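Local coordinates for Lin1840 protein (Listeria innocua serovar 6a, PDB 4ZOC) that hydrolyses beta-glucosides in beta-1,2-glucan metabolism, probably releasing beta-D-glucose from the non-reducing end of its substrates, at the interface of chains A and B. Residues are numbered along the deposited sequence; one frame, centred on the assembly and turned at random. Chains: chain A/B, Lin1840 protein.

The interface of chains A and B. Residues chain A 569-571, 573; chain B 276, 279-280.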
# COMPACT_ATOMS: atom_id res chain seq x y z
N ARG A 569 6.11 -15.35 0.91
CA ARG A 569 6.53 -15.95 2.13
C ARG A 569 7.29 -15.06 3.09
O ARG A 569 7.19 -15.28 4.29
CB ARG A 569 7.35 -17.27 1.82
CG ARG A 569 7.43 -18.19 3.01
CD ARG A 569 7.41 -19.65 2.57
NE ARG A 569 7.51 -20.51 3.73
CZ ARG A 569 8.66 -20.87 4.31
NH1 ARG A 569 9.85 -20.48 3.84
NH2 ARG A 569 8.63 -21.62 5.38
N THR A 570 8.09 -14.11 2.55
CA THR A 570 9.08 -13.35 3.22
C THR A 570 10.30 -14.24 3.60
O THR A 570 10.24 -15.46 3.54
CB THR A 570 8.61 -12.55 4.47
OG1 THR A 570 8.63 -13.39 5.62
CG2 THR A 570 7.16 -12.00 4.28
N GLY A 571 11.37 -13.57 3.98
CA GLY A 571 12.54 -14.27 4.51
C GLY A 571 12.39 -14.78 5.91
O GLY A 571 13.24 -15.56 6.36
N PRO A 573 9.08 -15.97 7.68
CA PRO A 573 7.68 -16.35 7.91
C PRO A 573 7.44 -16.79 9.30
O PRO A 573 8.32 -17.38 9.95
CB PRO A 573 7.46 -17.51 6.96
CG PRO A 573 8.79 -18.10 6.78
CD PRO A 573 9.75 -16.95 6.80
N GLU B 276 18.26 -16.56 4.41
CA GLU B 276 16.80 -16.34 4.41
C GLU B 276 16.27 -16.20 2.96
O GLU B 276 15.07 -16.27 2.78
CB GLU B 276 16.42 -15.17 5.28
CG GLU B 276 16.60 -15.43 6.74
CD GLU B 276 16.53 -14.21 7.63
OE1 GLU B 276 16.21 -13.11 7.15
OE2 GLU B 276 16.81 -14.38 8.84
N ASN B 279 14.05 -19.07 2.60
CA ASN B 279 12.70 -18.86 3.03
C ASN B 279 11.81 -18.12 2.01
O ASN B 279 10.63 -18.43 1.88
CB ASN B 279 12.62 -18.15 4.39
CG ASN B 279 13.14 -18.99 5.52
OD1 ASN B 279 12.98 -20.26 5.53
ND2 ASN B 279 13.65 -18.34 6.54
N HIS B 280 12.38 -17.10 1.37
CA HIS B 280 11.74 -16.33 0.38
C HIS B 280 11.39 -17.18 -0.83
O HIS B 280 10.63 -16.72 -1.74
CB HIS B 280 12.68 -15.26 -0.13
CG HIS B 280 12.75 -13.99 0.67
ND1 HIS B 280 11.79 -13.02 0.58
CD2 HIS B 280 13.80 -13.43 1.32
CE1 HIS B 280 12.19 -11.94 1.23
NE2 HIS B 280 13.41 -12.17 1.71
O HOH W 1 9.17 -13.34 -0.16
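A:Gly571 lies against B:His280 and B:Asn279 at the centre of this patch. The protein is a glycoside hydrolase family 3 beta-glucosidase. Here a loop of one copy meets the end of helix 273-279 and the residue after it in the other. The imidazole of B:His280 lies flat against the A:Thr570-A:Gly571 peptide link. The backbone N of A:Gly571 sits over the middle of the ring, and C of A:Thr570 lies over the same face nearer the rim. CA of A:Gly571 is 3.5 Å from CD2 of B:His280. The lack of a side chain on A:Gly571 probably helps the ring come this near the main chain. CB of B:Asn279 flanks the glycine and also meets CD of A:Pro573 at 3.9 Å. The A:Pro573 and B:Asn279 side chains cross at about a right angle. CB of B:Glu276 adds a light contact to A:Gly571.

Farther out, B:Asn279 uses both its side chain and its backbone. With CG anti to its own carbonyl carbon (chi1 -67°), it points its amide at the loop, and ND2 donates to O of A:Gly571 at 2.8 Å. The acceptor lies near the amide plane, but ND2 approaches from above the carbonyl plane, away from a lone pair. The backbone O of B:Asn279 takes a bond of 2.9 Å from NH1 of A:Arg569. This O lies at the edge of the guanidinium, in its plane, and NH1 comes in on a carbonyl lone pair. A bend at chi2 (146°) of A:Arg569 carries the guanidinium alongside B:Asn279. CG of A:Pro573 packs over the centre of one guanidinium face and probably limits the group's rotation.

At the rim, water 1 lies in the plane of the B:His280 ring, 2.7 Å from ND1. It is also 3.0 Å from the backbone N of A:Thr570, bridging the chains. Within chain A, OG1 of A:Thr570 donates to O of A:Arg569 at 2.7 Å, which may help shape the loop. Two-fold symmetry repeats the patch with chains exchanged. The coordinates alone do not establish this dimer in solution.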